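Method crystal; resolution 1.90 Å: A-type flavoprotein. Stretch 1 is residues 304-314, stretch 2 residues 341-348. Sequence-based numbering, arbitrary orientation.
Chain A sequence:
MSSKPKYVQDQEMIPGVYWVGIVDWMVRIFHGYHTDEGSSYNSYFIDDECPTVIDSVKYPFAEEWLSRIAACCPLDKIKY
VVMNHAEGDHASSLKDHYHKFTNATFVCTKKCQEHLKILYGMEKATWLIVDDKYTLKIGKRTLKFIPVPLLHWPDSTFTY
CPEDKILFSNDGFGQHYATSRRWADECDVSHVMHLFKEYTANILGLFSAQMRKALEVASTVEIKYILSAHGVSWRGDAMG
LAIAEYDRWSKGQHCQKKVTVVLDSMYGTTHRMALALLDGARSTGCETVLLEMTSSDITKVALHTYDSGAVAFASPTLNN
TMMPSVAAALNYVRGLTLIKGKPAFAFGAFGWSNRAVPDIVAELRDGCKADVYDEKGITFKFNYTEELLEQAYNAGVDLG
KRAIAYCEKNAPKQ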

# COMPACT_ATOMS: atom_id res chain seq x y z
N HIS A 304 -15.70 0.87 14.10
CA HIS A 304 -15.53 0.66 15.53
C HIS A 304 -16.19 1.72 16.38
O HIS A 304 -16.78 1.39 17.40
N THR A 305 -16.13 2.97 15.95
CA THR A 305 -16.80 4.06 16.66
C THR A 305 -18.33 3.93 16.62
O THR A 305 -19.00 4.32 17.59
N TYR A 306 -18.86 3.45 15.51
CA TYR A 306 -20.26 3.03 15.38
C TYR A 306 -20.89 2.40 16.64
O TYR A 306 -21.87 2.85 17.11
N ASP A 307 -20.22 1.39 17.19
CA ASP A 307 -20.82 0.56 18.22
C ASP A 307 -19.96 0.55 19.48
O ASP A 307 -20.02 -0.39 20.28
N SER A 308 -19.17 1.60 19.66
CA SER A 308 -18.48 1.83 20.93
C SER A 308 -19.41 2.62 21.84
O SER A 308 -20.18 3.48 21.38
N GLY A 309 -19.31 2.33 23.14
CA GLY A 309 -20.02 3.07 24.17
C GLY A 309 -19.23 4.30 24.57
O GLY A 309 -19.79 5.22 25.15
N ALA A 310 -17.95 4.33 24.22
CA ALA A 310 -17.08 5.47 24.47
C ALA A 310 -15.85 5.42 23.56
O ALA A 310 -15.40 4.33 23.15
N VAL A 311 -15.27 6.59 23.32
CA VAL A 311 -14.08 6.67 22.46
C VAL A 311 -12.99 7.56 23.06
O VAL A 311 -13.26 8.41 23.92
N ALA A 312 -11.77 7.35 22.59
CA ALA A 312 -10.69 8.32 22.82
C ALA A 312 -9.95 8.61 21.51
O ALA A 312 -9.77 7.70 20.67
N PHE A 313 -9.55 9.87 21.32
CA PHE A 313 -8.72 10.27 20.20
C PHE A 313 -7.44 10.90 20.71
O PHE A 313 -7.44 11.72 21.65
N ALA A 314 -6.34 10.56 20.05
CA ALA A 314 -5.04 10.98 20.56
C ALA A 314 -4.09 11.28 19.42
O ALA A 314 -4.17 10.66 18.36
N GLY A 341 -23.09 12.50 21.19
CA GLY A 341 -23.58 12.13 22.52
C GLY A 341 -22.73 11.16 23.33
O GLY A 341 -23.04 10.89 24.49
N LYS A 342 -21.65 10.63 22.73
CA LYS A 342 -20.85 9.55 23.35
C LYS A 342 -19.72 10.10 24.21
O LYS A 342 -19.10 11.11 23.84
N PRO A 343 -19.44 9.46 25.36
CA PRO A 343 -18.32 9.90 26.18
C PRO A 343 -17.05 9.88 25.32
O PRO A 343 -16.83 8.91 24.61
N ALA A 344 -16.26 10.95 25.32
CA ALA A 344 -15.07 11.03 24.46
C ALA A 344 -13.91 11.71 25.20
O ALA A 344 -14.09 12.78 25.81
N PHE A 345 -12.73 11.08 25.12
CA PHE A 345 -11.55 11.50 25.87
C PHE A 345 -10.43 11.79 24.85
O PHE A 345 -10.44 11.25 23.74
N ALA A 346 -9.50 12.67 25.22
CA ALA A 346 -8.37 12.99 24.34
C ALA A 346 -7.07 13.03 25.13
O ALA A 346 -7.08 13.40 26.30
N PHE A 347 -5.96 12.63 24.50
CA PHE A 347 -4.66 12.71 25.17
C PHE A 347 -3.55 12.80 24.14
O PHE A 347 -3.80 12.61 22.96
N GLY A 348 -2.33 13.09 24.57
CA GLY A 348 -1.23 13.14 23.61
C GLY A 348 0.00 13.82 24.14
O GLY A 348 -0.08 14.62 25.07

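The two stretches meet as neighbouring parallel strands, preceded on one side by the end of a helix and a turn and on the other by a loop. Main-chain hydrogen bonds set the register: Val311 N donates to Pro343 O (3.1 Å), Phe345 N to Val311 O (3.0 Å) and Phe313 N to Phe345 O (2.9 Å), while the bond from Phe347 N to Phe313 O, at 3.3 Å, is weak. The pairing places Val311 beside Ala344 and Phe313 beside Ala346 on one face of the sheet, and Ala312 beside Phe345 and Ala314 beside Phe347 on the other.

Ahead of the strands, Lys342 makes the principal polar side-chain contact. Its CA-to-CB bond points toward the first stretch, and the side chain is almost fully extended, with chi1 m (-59°) and chi2, chi3 and chi4 all t. This reach carries the ammonium group to the last part of the helix and the segment after it, where three main-chain carbonyls accept hydrogen bonds from it: Lys342 NZ lies 2.8 Å from Thr305 O, 2.9 Å from Tyr306 O and 2.7 Å from Ser308 O. A buried charge is thus met by carbonyl dipoles rather than by a carboxylate; Asp307, whose CB points away, takes no part. The side chain of Ser308 also serves the turn. In the m rotamer (-65°), Ser308 OG donates a hydrogen bond of 2.7 Å to His304 O, back within its own stretch.

Pro343 follows with its ring in the C-gamma exo pucker. Pro343 CD lies 3.2 Å from Gly309 O, a buried carbonyl left without a polar partner, and Pro343 CB packs 3.9 Å from Ala310 CB.

On the face shared by Val311, Phe313, Ala344 and Ala346, the small alanines face larger neighbours. Val311 has chi1 m (-62°), which sets Val311 CG2 3.8 Å from Ala344 CB while CG1 lies farther from that methyl. Phe313, also m (-80°), begins on the same face, but its ring leads away from the second stretch. The Phe313 and Ala346 side chains therefore do not touch; the pair meets at Phe313 O, to which Ala346 CA makes a CA-H...O contact of 3.1 Å.

The other face shows how two phenylalanines on one strand can differ. Phe345 adopts t (-172°), and its ring leads away from the first stretch; Phe345 CB remains 4.1 Å from Ala312 CB. Phe347 instead adopts p (58°), with chi2 at -83°, and the end of its side chain comes nearer the first stretch. The ring consequently meets two alanine methyls in different ways. Ala314 CB sits over one face, 3.5 Å from the centroid of the Phe347 ring and 12° off the ring normal, a CH-pi contact. Ala312 CB lies at the edge, near the ring plane, 4.0 Å from Phe347 CE1. The Phe347 ring thus lies close against the neighbouring strand, touching the methyl groups of Ala312 and Ala314.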

# COMPACT_ATOMS: atom_id res chain seq x y z
CB HIS A 304 -14.05 0.40 15.90
CG HIS A 304 -13.59 -0.95 15.44
ND1 HIS A 304 -14.06 -2.11 15.99
CD2 HIS A 304 -12.75 -1.32 14.44
CE1 HIS A 304 -13.50 -3.15 15.39
NE2 HIS A 304 -12.71 -2.69 14.44
CB THR A 305 -16.38 5.46 16.14
OG1 THR A 305 -16.63 5.58 14.72
CG2 THR A 305 -14.87 5.72 16.40
CB TYR A 306 -20.43 2.12 14.15
CG TYR A 306 -21.76 1.44 13.97
CD1 TYR A 306 -22.82 2.10 13.45
CD2 TYR A 306 -21.94 0.11 14.27
CE1 TYR A 306 -24.03 1.46 13.26
CE2 TYR A 306 -23.11 -0.52 14.11
CZ TYR A 306 -24.17 0.17 13.59
OH TYR A 306 -25.34 -0.44 13.40
CB ASP A 307 -21.02 -0.87 17.71
CG ASP A 307 -19.71 -1.60 17.47
OD1 ASP A 307 -18.64 -0.94 17.56
OD2 ASP A 307 -19.74 -2.81 17.20
CB SER A 308 -17.18 2.65 20.71
OG SER A 308 -16.24 1.93 19.95
CB ALA A 310 -16.62 5.51 25.96
CB VAL A 311 -14.43 7.19 21.02
CG1 VAL A 311 -15.37 6.24 20.30
CG2 VAL A 311 -15.01 8.66 21.03
CB ALA A 312 -9.72 7.81 23.91
CB PHE A 313 -9.46 11.25 19.30
CG PHE A 313 -10.44 10.59 18.36
CD1 PHE A 313 -11.65 10.06 18.84
CD2 PHE A 313 -10.16 10.49 17.00
CE1 PHE A 313 -12.57 9.44 17.98
CE2 PHE A 313 -11.10 9.90 16.12
CZ PHE A 313 -12.30 9.36 16.62
CB ALA A 314 -4.45 9.91 21.46
CB LYS A 342 -20.26 8.60 22.29
CG LYS A 342 -21.33 7.94 21.41
CD LYS A 342 -20.75 6.74 20.69
CE LYS A 342 -21.78 5.99 19.87
NZ LYS A 342 -21.18 4.79 19.22
CB PRO A 343 -18.23 8.82 27.26
CG PRO A 343 -19.62 8.25 27.35
CD PRO A 343 -20.12 8.28 25.94
CB ALA A 344 -15.38 11.78 23.13
CB PHE A 345 -11.14 10.38 26.83
CG PHE A 345 -10.06 10.76 27.80
CD1 PHE A 345 -10.32 11.68 28.83
CD2 PHE A 345 -8.81 10.18 27.71
CE1 PHE A 345 -9.32 12.04 29.75
CE2 PHE A 345 -7.78 10.53 28.62
CZ PHE A 345 -8.04 11.46 29.64
CB ALA A 346 -8.60 14.32 23.59
CB PHE A 347 -4.44 11.52 26.12
CG PHE A 347 -4.51 10.17 25.44
CD1 PHE A 347 -5.75 9.55 25.20
CD2 PHE A 347 -3.34 9.52 25.03
CE1 PHE A 347 -5.82 8.31 24.56
CE2 PHE A 347 -3.41 8.25 24.38
CZ PHE A 347 -4.66 7.65 24.17